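Local coordinates for ABC transporter ATP-binding protein (Sulfolobus tokodaii, PDB 2PJZ), which probably binds and hydrolyses ATP as the nucleotide-binding component of an ABC transporter, putatively one that moves cobalt, at residues A[26-30]-A[31-35]; A[88-91]-A[92-96]; A[252-255]-A[256-259]. All coordinates share one frame; numbering follows the deposited sequence. Where two conformers were deposited one is given.

Overall arrangement
The three contacts follow one another along the chain and mark three regions of an ABC-type ATPase. Contact 1 (26-35) is the turn from the antiparallel sheet into the mixed core sheet, and its second strand leads to the probable Walker A loop. Contact 2 (88-96) opens a helix in the helical region, its centre 30 Å from that of contact 1. Contact 3 (252-259) starts the last helix, which follows the C-terminal antiparallel sheet and packs against it. Contacts 2 and 3 lie on opposite sides of the chain's centre, 40 Å apart between centres. Contacts 1 and 3 come within about 7 Å at their nearest atoms without touching; I35 and L254 side chains both touch the probable Walker A loop.

Contact 1. Residues A[26-30]-A[31-35]; sequences LEVNG and EKVII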
ATOM      1  N   LEU A  26     -11.271  -7.257  -5.653  1.00 10.49           N
ATOM      2  CA  LEU A  26     -10.008  -6.984  -6.322  1.00 10.23           C
ATOM      3  C   LEU A  26      -9.297  -8.306  -6.621  1.00 10.57           C
ATOM      4  O   LEU A  26      -9.280  -9.181  -5.762  1.00  9.39           O
ATOM      5  CB  LEU A  26      -9.093  -6.131  -5.417  1.00 10.40           C
ATOM      6  CG  LEU A  26      -7.673  -5.827  -5.902  1.00 12.53           C
ATOM      7  CD1 LEU A  26      -7.730  -4.882  -7.080  1.00 14.91           C
ATOM      8  CD2 LEU A  26      -6.806  -5.240  -4.798  1.00 12.40           C
ATOM      9  N   GLU A  27      -8.658  -8.432  -7.790  1.00  9.69           N
ATOM     10  CA  GLU A  27      -7.753  -9.575  -8.025  1.00 10.61           C
ATOM     11  C   GLU A  27      -6.454  -8.994  -8.512  1.00 10.54           C
ATOM     12  O   GLU A  27      -6.451  -8.111  -9.400  1.00 10.22           O
ATOM     13  CB  GLU A  27      -8.336 -10.636  -9.027  1.00  9.90           C
ATOM     14  CG  GLU A  27      -9.595 -11.266  -8.464  1.00 11.58           C
ATOM     15  CD  GLU A  27     -10.093 -12.532  -9.114  1.00 13.10           C
ATOM     16  OE1 GLU A  27      -9.642 -12.846 -10.239  1.00 15.29           O
ATOM     17  OE2 GLU A  27     -10.950 -13.206  -8.458  1.00 18.27           O
ATOM     18  N   VAL A  28      -5.363  -9.431  -7.893  1.00  9.19           N
ATOM     19  CA  VAL A  28      -4.023  -8.974  -8.245  1.00 10.14           C
ATOM     20  C   VAL A  28      -3.170 -10.199  -8.525  1.00  9.77           C
ATOM     21  O   VAL A  28      -3.095 -11.107  -7.689  1.00  8.56           O
ATOM     22  CB  VAL A  28      -3.372  -8.199  -7.086  1.00  9.74           C
ATOM     23  CG1 VAL A  28      -1.960  -7.766  -7.470  1.00 13.00           C
ATOM     24  CG2 VAL A  28      -4.200  -6.964  -6.760  1.00 10.92           C
ATOM     25  N   ASN A  29      -2.516 -10.232  -9.681  1.00  9.95           N
ATOM     26  CA  ASN A  29      -1.556 -11.318  -9.898  1.00 10.15           C
ATOM     27  C   ASN A  29      -0.355 -10.852 -10.685  1.00  9.75           C
ATOM     28  O   ASN A  29      -0.519 -10.154 -11.690  1.00  9.32           O
ATOM     29  CB  ASN A  29      -2.207 -12.516 -10.578  1.00 11.93           C
ATOM     30  CG  ASN A  29      -2.684 -12.221 -11.968  1.00 17.00           C
ATOM     31  OD1 ASN A  29      -3.748 -11.648 -12.149  1.00 21.79           O
ATOM     32  ND2 ASN A  29      -1.913 -12.662 -12.977  1.00 23.62           N
ATOM     33  N   GLY A  30       0.827 -11.238 -10.218  1.00  8.71           N
ATOM     34  CA  GLY A  30       2.052 -11.136 -11.014  1.00 10.63           C
ATOM     35  C   GLY A  30       2.606  -9.725 -11.112  1.00 11.43           C
ATOM     36  O   GLY A  30       3.544  -9.475 -11.894  1.00 11.33           O
ATOM     37  N   GLU A  31       2.084  -8.804 -10.300  1.00 10.10           N
ATOM     38  CA  GLU A  31       2.464  -7.379 -10.410  1.00 11.66           C
ATOM     39  C   GLU A  31       2.107  -6.711  -9.080  1.00 12.17           C
ATOM     40  O   GLU A  31       1.269  -7.232  -8.351  1.00 10.93           O
ATOM     41  CB  GLU A  31       1.697  -6.681 -11.551  1.00 10.06           C
ATOM     42  CG  GLU A  31       0.179  -6.551 -11.340  1.00 12.60           C
ATOM     43  CD  GLU A  31      -0.546  -5.979 -12.545  1.00 13.83           C
ATOM     44  OE1 GLU A  31      -0.058  -4.989 -13.123  1.00 18.31           O
ATOM     45  OE2 GLU A  31      -1.597  -6.525 -12.922  1.00 15.88           O
ATOM     46  N   LYS A  32       2.730  -5.568  -8.789  1.00 12.68           N
ATOM     47  CA  LYS A  32       2.289  -4.692  -7.676  1.00 13.49           C
ATOM     48  C   LYS A  32       1.266  -3.706  -8.173  1.00 13.19           C
ATOM     49  O   LYS A  32       1.408  -3.170  -9.262  1.00 12.92           O
ATOM     50  CB  LYS A  32       3.468  -3.895  -7.124  1.00 13.50           C
ATOM     51  CG  LYS A  32       4.421  -4.710  -6.272  1.00 17.79           C
ATOM     52  CD  LYS A  32       5.657  -3.859  -5.892  1.00 21.36           C
ATOM     53  CE  LYS A  32       6.952  -4.401  -6.519  1.00 27.31           C
ATOM     54  NZ  LYS A  32       7.299  -3.969  -7.964  1.00 28.82           N
ATOM     55  N   VAL A  33       0.204  -3.475  -7.410  1.00 12.06           N
ATOM     56  CA  VAL A  33      -0.710  -2.398  -7.782  1.00 11.54           C
ATOM     57  C   VAL A  33      -0.703  -1.392  -6.624  1.00 11.23           C
ATOM     58  O   VAL A  33      -0.363  -1.747  -5.475  1.00 11.38           O
ATOM     59  CB  VAL A  33      -2.134  -2.885  -8.124  1.00 11.65           C
ATOM     60  CG1 VAL A  33      -2.090  -3.915  -9.282  1.00 11.75           C
ATOM     61  CG2 VAL A  33      -2.865  -3.463  -6.863  1.00 12.33           C
ATOM     62  N   ILE A  34      -1.061  -0.158  -6.927  1.00 10.23           N
ATOM     63  CA  ILE A  34      -1.089   0.877  -5.909  1.00 11.05           C
ATOM     64  C   ILE A  34      -2.531   1.244  -5.613  1.00 11.07           C
ATOM     65  O   ILE A  34      -3.343   1.402  -6.523  1.00 13.17           O
ATOM     66  CB  ILE A  34      -0.300   2.142  -6.375  1.00 11.31           C
ATOM     67  CG1 ILE A  34       1.165   1.783  -6.607  1.00 12.67           C
ATOM     68  CG2 ILE A  34      -0.430   3.297  -5.332  1.00 11.37           C
ATOM     69  CD1 ILE A  34       1.918   2.837  -7.430  1.00 17.49           C
ATOM     70  N   ILE A  35      -2.879   1.343  -4.335  1.00 11.23           N
ATOM     71  CA  ILE A  35      -4.223   1.752  -4.004  1.00 11.30           C
ATOM     72  C   ILE A  35      -4.046   3.146  -3.432  1.00 10.94           C
ATOM     73  O   ILE A  35      -3.272   3.323  -2.482  1.00 10.11           O
ATOM     74  CB  ILE A  35      -4.868   0.816  -2.945  1.00 11.67           C
ATOM     75  CG1 ILE A  35      -5.110  -0.578  -3.554  1.00 11.25           C
ATOM     76  CG2 ILE A  35      -6.189   1.431  -2.419  1.00 11.38           C
ATOM     77  CD1 ILE A  35      -5.771  -1.573  -2.540  1.00 12.42           C
TER
HETATM   78  O   HOH W   1      -3.116  -8.039 -11.577  1.00 14.93           O
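V28 and V33 face each other across a turn where the chain leaves one strand and returns in another, the paths of 26-30 and 31-35 running 147° apart. No hydrogen bond joins the two segments; their strands belong to different sheets: 17-28 pairs with 2-11 in the antiparallel sheet, while 32-36 enters the mixed core sheet of the ABC ATPase fold and leads to the probable P-loop. G30 makes the bend with a positive phi of 76°, its N donating to E177 OE1. Away from the bend the splayed strands are bridged by apolar side chains. V28 CG2 meets V33 CG2 tip to tip at 3.7 Å, and V28 CG1, anti to its own backbone N (chi1 179°), lies 3.4 Å from E31 O. Farther from the bend, L26 CD2 approaches I35 CD1 more loosely, at 4.4 Å, with I179 and L204 touching both side chains. At the bend itself, the E31 chain extends past its CG, and its carboxylate forms a salt bridge with K195. The same E31 OE2 accepts from a water at 2.5 Å, and that water in turn accepts from N29 N at 3.0 Å.

Contact 2. Residues A[88-91]-A[92-96]; sequences VTVN and DIVYL
I93 folds back over the start of its own helix and meets V90, T89 and V88. Its CB sits 3.4 Å from V90 O. With chi1 at -58°, CG1 lies beside the backbone N and is carried 3.3 Å from T89 O; the same CG1 also has V88 CG2 at 4.0 Å, the two side chains crossing obliquely. The tip, CD1, continues past the same carbonyl, 3.7 Å from T89 O. Beyond these neighbours the I93 side chain touches Y84, L126 and L141, so the leading end of the helix is buried on this flank. T89 O is therefore lined by aliphatic carbons while it accepts I93 N at 3.1 Å, the first i to i+4 bond of the turn. V94 N follows with a straighter bond to V90 O, 2.8 Å long (164° at the hydrogen), and Y95 N with one to N91 O. This is the N-terminus of helix 90-100 in the helical region of the ABC ATPase, packed against helices 105-114 and 131-144. T89 takes the N-cap position, yet its side chain makes no capping bond: OG1 is within hydrogen-bonding distance of the carbonyls of R124 and L122, its one proton shared or alternating between them. D92 crosses V88 at about a right angle, OD2 lying 3.6 Å from V88 CB. V90 and V94 line the buried flank too, both touching F108. On the more open side, N91 O approaches the Y95 ring obliquely, near CD1. Farther along the ring, Y95 CE1 comes 3.7 Å from N91 ND2, with amide and ring planes 54° apart. Both side chains converge on R105, whose NH1 donates to N91 OD1 while its charge makes a cation-pi contact with the Y95 ring.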
ATOM      1  N   VAL A  88      11.306  -5.073  21.268  1.00 38.60           N
ATOM      2  CA  VAL A  88      12.671  -5.637  21.124  1.00 36.43           C
ATOM      3  C   VAL A  88      13.545  -4.873  20.130  1.00 34.22           C
ATOM      4  O   VAL A  88      13.076  -4.000  19.375  1.00 35.39           O
ATOM      5  CB  VAL A  88      12.688  -7.158  20.751  1.00 36.49           C
ATOM      6  CG1 VAL A  88      12.347  -8.025  21.945  1.00 37.55           C
ATOM      7  CG2 VAL A  88      11.764  -7.454  19.589  1.00 37.33           C
ATOM      8  N   THR A  89      14.818  -5.236  20.092  1.00 31.45           N
ATOM      9  CA  THR A  89      15.740  -4.585  19.186  0.50 30.13           C
ATOM     10  C   THR A  89      15.485  -4.987  17.723  1.00 28.93           C
ATOM     11  O   THR A  89      14.863  -6.026  17.447  1.00 28.47           O
ATOM     12  CB  THR A  89      17.214  -4.816  19.604  0.50 30.42           C
ATOM     13  OG1 THR A  89      18.037  -3.817  19.002  0.50 31.83           O
ATOM     14  CG2 THR A  89      17.714  -6.188  19.178  0.50 28.84           C
ATOM     15  N   VAL A  90      15.951  -4.155  16.793  1.00 27.00           N
ATOM     16  CA  VAL A  90      15.881  -4.480  15.362  1.00 25.74           C
ATOM     17  C   VAL A  90      16.602  -5.798  15.093  1.00 24.69           C
ATOM     18  O   VAL A  90      16.105  -6.645  14.369  1.00 23.90           O
ATOM     19  CB  VAL A  90      16.529  -3.376  14.490  1.00 25.82           C
ATOM     20  CG1 VAL A  90      16.702  -3.851  13.037  1.00 24.18           C
ATOM     21  CG2 VAL A  90      15.717  -2.084  14.581  1.00 25.71           C
ATOM     22  N   ASN A  91      17.779  -5.970  15.690  1.00 24.15           N
ATOM     23  CA  ASN A  91      18.548  -7.199  15.493  1.00 24.19           C
ATOM     24  C   ASN A  91      17.742  -8.427  15.920  1.00 22.05           C
ATOM     25  O   ASN A  91      17.755  -9.455  15.242  1.00 23.00           O
ATOM     26  CB  ASN A  91      19.904  -7.091  16.221  1.00 25.06           C
ATOM     27  CG  ASN A  91      20.828  -8.217  15.915  1.00 26.63           C
ATOM     28  OD1 ASN A  91      20.939  -8.676  14.777  1.00 31.58           O
ATOM     29  ND2 ASN A  91      21.530  -8.670  16.944  1.00 29.78           N
ATOM     30  N   ASP A  92      16.997  -8.302  17.012  1.00 21.30           N
ATOM     31  CA  ASP A  92      16.146  -9.381  17.492  1.00 20.47           C
ATOM     32  C   ASP A  92      15.082  -9.697  16.443  1.00 20.29           C
ATOM     33  O   ASP A  92      14.774 -10.854  16.188  1.00 20.19           O
ATOM     34  CB  ASP A  92      15.449  -8.992  18.778  1.00 20.93           C
ATOM     35  CG  ASP A  92      16.353  -9.107  19.998  1.00 22.10           C
ATOM     36  OD1 ASP A  92      17.423  -9.729  19.893  1.00 23.22           O
ATOM     37  OD2 ASP A  92      15.973  -8.555  21.037  1.00 24.39           O
ATOM     38  N   ILE A  93      14.521  -8.652  15.848  1.00 19.96           N
ATOM     39  CA  ILE A  93      13.488  -8.828  14.808  1.00 18.90           C
ATOM     40  C   ILE A  93      14.083  -9.497  13.588  1.00 18.80           C
ATOM     41  O   ILE A  93      13.455 -10.387  12.995  1.00 18.44           O
ATOM     42  CB  ILE A  93      12.825  -7.491  14.420  1.00 19.31           C
ATOM     43  CG1 ILE A  93      12.207  -6.840  15.662  1.00 19.76           C
ATOM     44  CG2 ILE A  93      11.771  -7.714  13.295  1.00 18.75           C
ATOM     45  CD1 ILE A  93      11.755  -5.429  15.464  1.00 22.98           C
ATOM     46  N   VAL A  94      15.287  -9.068  13.206  1.00 18.37           N
ATOM     47  CA  VAL A  94      15.988  -9.716  12.092  1.00 19.03           C
ATOM     48  C   VAL A  94      16.112 -11.222  12.301  1.00 18.29           C
ATOM     49  O   VAL A  94      15.788 -11.999  11.393  1.00 16.80           O
ATOM     50  CB  VAL A  94      17.355  -9.071  11.806  1.00 18.84           C
ATOM     51  CG1 VAL A  94      18.134  -9.876  10.781  1.00 20.21           C
ATOM     52  CG2 VAL A  94      17.140  -7.640  11.317  1.00 19.42           C
ATOM     53  N   TYR A  95      16.558 -11.645  13.495  1.00 18.97           N
ATOM     54  CA  TYR A  95      16.613 -13.082  13.807  1.00 19.38           C
ATOM     55  C   TYR A  95      15.261 -13.811  13.669  1.00 19.67           C
ATOM     56  O   TYR A  95      15.198 -14.889  13.062  1.00 19.08           O
ATOM     57  CB  TYR A  95      17.187 -13.340  15.217  1.00 19.80           C
ATOM     58  CG  TYR A  95      18.683 -13.228  15.310  1.00 19.70           C
ATOM     59  CD1 TYR A  95      19.274 -12.288  16.147  1.00 22.98           C
ATOM     60  CD2 TYR A  95      19.518 -14.084  14.579  1.00 23.27           C
ATOM     61  CE1 TYR A  95      20.680 -12.187  16.256  1.00 23.19           C
ATOM     62  CE2 TYR A  95      20.918 -13.992  14.674  1.00 22.99           C
ATOM     63  CZ  TYR A  95      21.478 -13.044  15.522  1.00 23.69           C
ATOM     64  OH  TYR A  95      22.841 -12.944  15.633  1.00 24.28           O
ATOM     65  N   LEU A  96      14.193 -13.245  14.229  1.00 19.98           N
ATOM     66  CA  LEU A  96      12.860 -13.851  14.036  1.00 21.38           C
ATOM     67  C   LEU A  96      12.495 -13.987  12.554  1.00 20.66           C
ATOM     68  O   LEU A  96      12.060 -15.049  12.107  1.00 21.55           O
ATOM     69  CB  LEU A  96      11.770 -13.056  14.768  1.00 21.75           C
ATOM     70  CG  LEU A  96      10.336 -13.527  14.454  1.00 23.10           C
ATOM     71  CD1 LEU A  96      10.055 -15.009  14.852  1.00 28.40           C
ATOM     72  CD2 LEU A  96       9.291 -12.573  15.079  1.00 23.49           C
TER

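Contact 3. Residues A[252-255]-A[256-259]; sequences GSLN and RIYG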
ATOM      1  N   GLY A 252      -2.050  17.729  -5.657  1.00 21.09           N
ATOM      2  CA  GLY A 252      -1.564  18.023  -4.320  1.00 21.74           C
ATOM      3  C   GLY A 252      -2.124  17.051  -3.305  1.00 20.94           C
ATOM      4  O   GLY A 252      -1.365  16.391  -2.611  1.00 23.50           O
ATOM      5  N   SER A 253      -3.442  16.913  -3.250  1.00 20.02           N
ATOM      6  CA  SER A 253      -4.093  16.049  -2.259  1.00 18.73           C
ATOM      7  C   SER A 253      -5.295  15.339  -2.843  1.00 18.54           C
ATOM      8  O   SER A 253      -6.091  15.948  -3.555  1.00 17.02           O
ATOM      9  CB  SER A 253      -4.552  16.881  -1.040  1.00 19.44           C
ATOM     10  OG  SER A 253      -5.519  16.155  -0.291  1.00 19.54           O
ATOM     11  N   LEU A 254      -5.454  14.050  -2.522  1.00 18.98           N
ATOM     12  CA  LEU A 254      -6.606  13.275  -2.991  1.00 19.69           C
ATOM     13  C   LEU A 254      -7.941  13.794  -2.492  1.00 20.93           C
ATOM     14  O   LEU A 254      -8.966  13.547  -3.122  1.00 19.82           O
ATOM     15  CB  LEU A 254      -6.477  11.791  -2.612  1.00 20.03           C
ATOM     16  CG  LEU A 254      -5.399  11.038  -3.395  1.00 20.62           C
ATOM     17  CD1 LEU A 254      -4.941   9.802  -2.593  1.00 21.31           C
ATOM     18  CD2 LEU A 254      -5.921  10.665  -4.786  1.00 20.83           C
ATOM     19  N   ASN A 255      -7.944  14.501  -1.355  1.00 22.08           N
ATOM     20  CA  ASN A 255      -9.202  15.040  -0.866  0.50 22.68           C
ATOM     21  C   ASN A 255      -9.779  16.063  -1.854  1.00 23.10           C
ATOM     22  O   ASN A 255     -10.978  16.290  -1.874  1.00 23.80           O
ATOM     23  CB  ASN A 255      -9.070  15.551   0.587  0.50 22.95           C
ATOM     24  CG  ASN A 255      -9.200  14.414   1.632  0.50 22.33           C
ATOM     25  OD1 ASN A 255      -8.315  14.211   2.481  0.50 21.23           O
ATOM     26  ND2 ASN A 255     -10.305  13.664   1.555  0.50 18.80           N
ATOM     27  N   ARG A 256      -8.937  16.606  -2.712  1.00 24.13           N
ATOM     28  CA  ARG A 256      -9.390  17.560  -3.697  1.00 25.56           C
ATOM     29  C   ARG A 256     -10.257  16.962  -4.801  1.00 25.54           C
ATOM     30  O   ARG A 256     -10.957  17.688  -5.503  1.00 26.31           O
ATOM     31  CB  ARG A 256      -8.210  18.406  -4.188  1.00 26.72           C
ATOM     32  CG  ARG A 256      -7.455  18.972  -2.973  1.00 28.90           C
ATOM     33  CD  ARG A 256      -6.951  20.393  -3.126  1.00 29.75           C
ATOM     34  NE  ARG A 256      -6.261  20.784  -1.897  1.00 28.48           N
ATOM     35  CZ  ARG A 256      -4.944  20.865  -1.781  1.00 28.40           C
ATOM     36  NH1 ARG A 256      -4.178  20.594  -2.829  1.00 31.83           N
ATOM     37  NH2 ARG A 256      -4.385  21.238  -0.634  1.00 26.47           N
ATOM     38  N   ILE A 257     -10.272  15.632  -4.914  1.00 24.96           N
ATOM     39  CA  ILE A 257     -11.247  14.956  -5.759  1.00 25.52           C
ATOM     40  C   ILE A 257     -12.684  15.266  -5.317  1.00 26.96           C
ATOM     41  O   ILE A 257     -13.587  15.443  -6.151  1.00 27.43           O
ATOM     42  CB  ILE A 257     -11.036  13.421  -5.767  1.00 24.79           C
ATOM     43  CG1 ILE A 257      -9.649  13.063  -6.340  1.00 25.72           C
ATOM     44  CG2 ILE A 257     -12.117  12.742  -6.557  1.00 25.58           C
ATOM     45  CD1 ILE A 257      -9.334  11.513  -6.291  1.00 25.30           C
ATOM     46  N   TYR A 258     -12.902  15.322  -4.008  1.00 27.19           N
ATOM     47  CA  TYR A 258     -14.221  15.681  -3.490  1.00 28.67           C
ATOM     48  C   TYR A 258     -14.514  17.151  -3.785  1.00 29.81           C
ATOM     49  O   TYR A 258     -15.630  17.506  -4.142  1.00 30.29           O
ATOM     50  CB  TYR A 258     -14.263  15.456  -1.982  1.00 28.44           C
ATOM     51  CG  TYR A 258     -14.071  14.013  -1.600  1.00 28.39           C
ATOM     52  CD1 TYR A 258     -14.945  13.044  -2.064  1.00 28.33           C
ATOM     53  CD2 TYR A 258     -13.026  13.618  -0.760  1.00 29.41           C
ATOM     54  CE1 TYR A 258     -14.792  11.720  -1.709  1.00 28.81           C
ATOM     55  CE2 TYR A 258     -12.871  12.281  -0.402  1.00 29.71           C
ATOM     56  CZ  TYR A 258     -13.759  11.348  -0.884  1.00 28.95           C
ATOM     57  OH  TYR A 258     -13.641  10.020  -0.555  1.00 30.97           O
ATOM     58  N   GLY A 259     -13.485  17.970  -3.633  1.00 31.07           N
ATOM     59  CA  GLY A 259     -13.557  19.419  -3.818  1.00 32.93           C
ATOM     60  C   GLY A 259     -13.853  19.837  -5.240  1.00 33.79           C
ATOM     61  O   GLY A 259     -14.752  20.651  -5.466  1.00 33.59           O
TER
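S253 and R256 close a type I turn: R256 N donates to S253 O at 3.0 Å, reaching it from above the carbonyl plane. The serine hydroxyl oxygen serves a second amide. A chi1 of 162° swings S253 OG away from its own N toward N255 N, from which it accepts at 3.1 Å, an ST turn that caps the approach to helix 256-260. The next two amides keep the i to i+3 pattern, as in a tight, 3-10-like first turn: I257 N donates to L254 O at 3.0 Å, and Y258 N to N255 O, also at 3.0 Å. N255 O receives a weak second bond from G259 N, 3.5 Å away, so successive amides share this acceptor. R256, bent at chi2, turns back and lays one face of its guanidinium on S253 CB, which stands 4.0 Å above the plane near its centre; R256 NH1 makes a weak bond to L251 O. In one of its two conformers, N255 has ND2 at the edge of the Y258 ring, near its plane. On the buried side L254 and I257 point the same way, CD2 of L254 and CD1 of I257 being 3.8 Å apart. Both rest on F198 of strand 195-200; L254 also touches P38 in the probable Walker A loop, while I257 and Y258 pack on I232 of strand 228-232, wedging the helix between the core and C-terminal sheets.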